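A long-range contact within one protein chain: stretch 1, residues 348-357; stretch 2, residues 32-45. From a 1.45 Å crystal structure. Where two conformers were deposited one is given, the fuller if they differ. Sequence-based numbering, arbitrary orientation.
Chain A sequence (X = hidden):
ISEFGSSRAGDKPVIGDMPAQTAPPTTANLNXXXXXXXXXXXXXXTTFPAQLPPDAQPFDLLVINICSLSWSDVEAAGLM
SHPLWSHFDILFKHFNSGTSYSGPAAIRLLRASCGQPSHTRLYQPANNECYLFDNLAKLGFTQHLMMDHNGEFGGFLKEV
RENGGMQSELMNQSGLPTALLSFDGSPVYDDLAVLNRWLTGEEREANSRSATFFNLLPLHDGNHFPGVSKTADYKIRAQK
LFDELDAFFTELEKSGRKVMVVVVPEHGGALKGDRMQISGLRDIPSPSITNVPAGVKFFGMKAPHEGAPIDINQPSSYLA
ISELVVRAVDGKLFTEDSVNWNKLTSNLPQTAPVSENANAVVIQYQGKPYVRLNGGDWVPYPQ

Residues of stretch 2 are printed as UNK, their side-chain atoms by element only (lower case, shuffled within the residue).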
# COMPACT_ATOMS: atom_id res chain seq x y z
N LEU A 348 12.91 -9.64 -0.01
CA LEU A 348 11.63 -9.16 0.51
C LEU A 348 10.58 -10.23 0.27
O LEU A 348 10.68 -11.01 -0.69
CB LEU A 348 11.22 -7.85 -0.18
CG LEU A 348 12.06 -6.61 0.11
CD1 LEU A 348 11.70 -5.46 -0.82
CD2 LEU A 348 11.96 -6.18 1.56
N PRO A 349 9.59 -10.28 1.15
CA PRO A 349 8.55 -11.29 0.91
C PRO A 349 7.82 -11.07 -0.42
O PRO A 349 7.45 -9.94 -0.77
CB PRO A 349 7.58 -11.11 2.07
CG PRO A 349 7.88 -9.79 2.63
CD PRO A 349 9.31 -9.45 2.32
N GLN A 350 7.62 -12.17 -1.14
CA GLN A 350 6.82 -12.15 -2.38
C GLN A 350 5.45 -12.68 -2.03
O GLN A 350 5.32 -13.51 -1.12
CB GLN A 350 7.41 -13.05 -3.47
CG GLN A 350 8.83 -12.60 -3.82
CD GLN A 350 9.45 -13.42 -4.91
OE1 GLN A 350 8.82 -13.77 -5.89
NE2 GLN A 350 10.76 -13.68 -4.77
N THR A 351 4.44 -12.20 -2.75
CA THR A 351 3.06 -12.60 -2.48
C THR A 351 2.39 -12.76 -3.83
O THR A 351 2.51 -11.89 -4.71
CB THR A 351 2.32 -11.50 -1.67
OG1 THR A 351 3.05 -11.24 -0.45
CG2 THR A 351 0.89 -11.96 -1.32
N ALA A 352 1.71 -13.89 -4.02
CA ALA A 352 0.98 -14.10 -5.27
C ALA A 352 -0.12 -13.03 -5.40
O ALA A 352 -0.68 -12.57 -4.37
CB ALA A 352 0.37 -15.52 -5.31
N PRO A 353 -0.43 -12.63 -6.65
CA PRO A 353 -1.46 -11.59 -6.88
C PRO A 353 -2.87 -12.15 -6.81
O PRO A 353 -3.45 -12.53 -7.80
CB PRO A 353 -1.12 -11.06 -8.27
CG PRO A 353 -0.55 -12.25 -8.94
CD PRO A 353 0.32 -12.91 -7.89
N VAL A 354 -3.35 -12.25 -5.61
CA VAL A 354 -4.71 -12.69 -5.33
C VAL A 354 -5.47 -11.47 -4.84
O VAL A 354 -4.98 -10.73 -3.99
CB VAL A 354 -4.70 -13.76 -4.22
CG1 VAL A 354 -6.13 -14.11 -3.78
CG2 VAL A 354 -3.91 -14.99 -4.70
N SER A 355 -6.67 -11.25 -5.39
CA SER A 355 -7.45 -10.08 -4.99
C SER A 355 -8.89 -10.49 -4.73
O SER A 355 -9.41 -11.41 -5.41
CB SER A 355 -7.43 -9.01 -6.08
OG SER A 355 -6.09 -8.62 -6.34
N GLU A 356 -9.51 -9.83 -3.77
CA GLU A 356 -10.87 -10.19 -3.41
C GLU A 356 -11.68 -9.03 -3.00
O GLU A 356 -11.17 -8.07 -2.42
CB GLU A 356 -10.90 -11.10 -2.15
CG GLU A 356 -9.99 -12.26 -2.18
CD GLU A 356 -10.24 -13.23 -1.06
OE1 GLU A 356 -11.36 -13.30 -0.44
OE2 GLU A 356 -9.27 -13.95 -0.87
N ASN A 357 -12.98 -9.14 -3.31
CA ASN A 357 -14.01 -8.33 -2.64
C ASN A 357 -14.97 -9.38 -2.04
O ASN A 357 -14.75 -10.57 -2.22
CB ASN A 357 -14.71 -7.41 -3.64
CG ASN A 357 -13.75 -6.46 -4.36
OD1 ASN A 357 -12.75 -5.99 -3.81
ND2 ASN A 357 -14.10 -6.11 -5.59
N UNK A 32 -8.22 -25.58 -4.90
CA UNK A 32 -7.20 -26.13 -4.01
C UNK A 32 -6.00 -25.17 -3.88
O UNK A 32 -5.47 -24.98 -2.79
c UNK A 32 -6.75 -27.50 -4.48
N UNK A 33 -5.58 -24.58 -5.01
CA UNK A 33 -4.50 -23.61 -4.99
C UNK A 33 -4.83 -22.43 -4.05
O UNK A 33 -3.97 -22.03 -3.25
c UNK A 33 -4.05 -19.83 -6.00
c UNK A 33 -2.37 -18.08 -5.76
c UNK A 33 -1.67 -20.34 -6.13
c UNK A 33 -3.71 -18.49 -5.79
n UNK A 33 -0.88 -21.44 -6.31
c UNK A 33 -3.01 -20.78 -6.16
c UNK A 33 -1.33 -18.99 -5.93
c UNK A 33 -4.16 -23.11 -6.41
c UNK A 33 -1.68 -22.54 -6.47
c UNK A 33 -2.98 -22.20 -6.38
N UNK A 34 -6.06 -21.93 -4.15
CA UNK A 34 -6.42 -20.81 -3.29
C UNK A 34 -6.37 -21.18 -1.80
O UNK A 34 -5.90 -20.40 -0.98
c UNK A 34 -9.71 -18.68 -3.26
c UNK A 34 -8.27 -18.99 -2.93
c UNK A 34 -7.78 -20.25 -3.69
c UNK A 34 -7.37 -17.77 -3.26
N UNK A 35 -6.91 -22.37 -1.46
CA UNK A 35 -6.81 -22.80 -0.09
C UNK A 35 -5.36 -22.97 0.37
O UNK A 35 -5.03 -22.63 1.51
o UNK A 35 -9.41 -22.91 1.20
c UNK A 35 -9.09 -23.81 0.42
c UNK A 35 -7.63 -24.09 0.13
n UNK A 35 -9.98 -24.53 -0.23
N UNK A 36 -4.50 -23.44 -0.54
CA UNK A 36 -3.05 -23.58 -0.26
C UNK A 36 -2.42 -22.20 -0.01
O UNK A 36 -1.64 -22.03 0.92
c UNK A 36 -0.86 -24.50 -1.12
c UNK A 36 -2.35 -24.33 -1.40
o UNK A 36 -2.96 -25.61 -1.48
N UNK A 37 -2.82 -21.22 -0.83
CA UNK A 37 -2.38 -19.84 -0.64
C UNK A 37 -2.83 -19.32 0.74
O UNK A 37 -2.02 -18.78 1.49
c UNK A 37 -2.92 -18.98 -1.79
c UNK A 37 -2.78 -17.47 -1.59
c UNK A 37 -1.59 -16.82 -1.92
c UNK A 37 -1.46 -15.43 -1.76
c UNK A 37 -3.83 -16.72 -1.10
c UNK A 37 -2.53 -14.70 -1.25
c UNK A 37 -3.71 -15.35 -0.90
N UNK A 38 -4.10 -19.51 1.11
CA UNK A 38 -4.57 -19.01 2.39
C UNK A 38 -3.79 -19.65 3.53
O UNK A 38 -3.45 -18.98 4.49
o UNK A 38 -9.87 -16.38 -0.44
c UNK A 38 -6.05 -19.31 2.60
c UNK A 38 -9.17 -18.37 0.60
c UNK A 38 -8.93 -17.06 0.28
c UNK A 38 -7.74 -16.43 0.66
c UNK A 38 -6.78 -17.15 1.41
c UNK A 38 -7.02 -18.50 1.77
c UNK A 38 -8.24 -19.08 1.35
N UNK A 39 -3.53 -20.97 3.43
CA UNK A 39 -2.81 -21.68 4.50
C UNK A 39 -1.41 -21.12 4.64
O UNK A 39 -0.97 -20.86 5.75
c UNK A 39 -2.77 -23.17 4.21
N UNK A 40 -0.72 -20.93 3.51
CA UNK A 40 0.65 -20.44 3.58
C UNK A 40 0.67 -19.02 4.14
O UNK A 40 1.54 -18.66 4.95
c UNK A 40 1.31 -20.48 2.24
N UNK A 41 -0.26 -18.19 3.68
CA UNK A 41 -0.26 -16.79 4.11
C UNK A 41 -0.50 -16.63 5.60
O UNK A 41 0.03 -15.73 6.24
o UNK A 41 1.22 -15.37 0.99
c UNK A 41 -0.93 -15.76 1.87
c UNK A 41 -1.31 -16.02 3.32
c UNK A 41 0.33 -14.93 1.73
o UNK A 41 0.38 -13.85 2.34
N UNK A 42 -1.35 -17.50 6.18
CA UNK A 42 -1.72 -17.36 7.58
C UNK A 42 -0.51 -17.62 8.50
O UNK A 42 -0.52 -17.15 9.65
o UNK A 42 -5.31 -17.46 10.50
c UNK A 42 -4.91 -17.92 9.41
c UNK A 42 -2.89 -18.28 7.91
c UNK A 42 -3.42 -18.09 9.31
o UNK A 42 -5.68 -18.28 8.47
N UNK A 43 0.52 -18.30 7.98
CA UNK A 43 1.73 -18.58 8.75
C UNK A 43 2.78 -17.47 8.63
O UNK A 43 3.83 -17.55 9.27
n UNK A 43 1.61 -24.25 9.82
c UNK A 43 1.40 -21.12 8.57
c UNK A 43 2.32 -19.92 8.28
c UNK A 43 1.32 -23.61 8.51
c UNK A 43 2.17 -22.39 8.25
N UNK A 44 2.51 -16.44 7.84
CA UNK A 44 3.52 -15.41 7.55
C UNK A 44 3.31 -14.21 8.43
O UNK A 44 2.19 -13.75 8.63
n UNK A 44 4.68 -14.97 3.19
c UNK A 44 4.86 -14.50 1.95
n UNK A 44 6.05 -14.02 1.60
c UNK A 44 3.43 -15.57 3.65
n UNK A 44 3.85 -14.42 1.10
c UNK A 44 3.57 -16.07 5.08
c UNK A 44 3.41 -14.95 6.08
N UNK A 45 4.43 -13.68 8.94
CA UNK A 45 4.38 -12.46 9.73
C UNK A 45 5.75 -11.82 9.68
O UNK A 45 6.76 -12.50 9.50
c UNK A 45 4.91 -13.43 12.05
c UNK A 45 4.45 -13.42 13.51
c UNK A 45 3.91 -12.72 11.17
c UNK A 45 5.59 -13.88 14.43
n UNK A 45 5.32 -13.68 15.88
O HOH W 1 1.87 -11.61 1.89
O HOH W 2 1.88 -15.81 -1.83

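Position 32 carries a single side-chain carbon, out of reach of stretch 1, and is Ala32. At position 33 one carbon leads to fused five- and six-membered rings of eight carbons and one nitrogen, which meet Ala352 and Val354; this is Trp33. The edge of its ring meets two aliphatic groups: CH2 lies 3.8 Å from Ala352 CB and 3.6 Å from Val354 CG2. Position 34 has four carbons, forked at the second, and one tip approaches Val354; it is Leu34, with CD1 3.9 Å from Val354 CG1.

Position 35 has two carbons, the second bearing one oxygen and one nitrogen, and touches nothing on stretch 1: Asn35. Position 36, one carbon carrying an oxygen and a carbon, likewise touches nothing on stretch 1 and is Thr36; its OG1 turns back to the helix, 2.9 Å from Ala32 O, in a hydrogen bond.

At position 37 one carbon bears a six-carbon ring without a heteroatom, which meets Thr351, Ala352 and Val354, hence Phe37. Val354 CG2 sits almost on the ring normal, 3.7 Å from the centroid, in a CH-pi contact, while Thr351 CG2 lies at the ring edge, 4.2 Å from CE1. Position 38 has the same ring plus an oxygen, which reaches the carboxylate of Glu356. This is Tyr38, whose OH donates a short hydrogen bond to Glu356 OE2 at 2.5 Å.

Positions 39 and 40 each hold one carbon and make no contact with stretch 1; they are Ala39 and Ala40. Position 41 has three carbons, the last with two oxygens, its carboxylate end near Thr351: Glu41, with OE2 4.1 Å from Thr351 CG2. Two waters extend its reach, one joining OE1 to Thr351 OG1, the other joining OE2 to Ala352 N. Position 42 has the same composition but stays remote, as Glu42. Position 43, four carbons in a row ending in nitrogen, is also out of reach of stretch 1: Lys43.

Position 44 shows three carbons, a nitrogen, and a carbon with two more nitrogens, both near Gln350 O; it is Arg44. NH1 and NH2 both donate to Gln350 O, at 2.8 and 2.9 Å, and NH1 also forms a salt bridge with Glu41 OE2 at 2.8 Å. Position 45, again four carbons and a terminal nitrogen, touches nothing on stretch 1 and is Lys45.

The contact thus combines an apolar patch with polar anchors. Val354 packs against Trp33, Leu34 and Phe37, with Ala352 beside the two aromatic rings. Tyr38 fixes Glu356, whereas Arg44, itself held by Glu41, grips a backbone carbonyl. Together they secure the loop and following strand against the helix, across at least 305 residues of sequence.

Stretch 2 (32-45) AWLNTFYAAEEKRK
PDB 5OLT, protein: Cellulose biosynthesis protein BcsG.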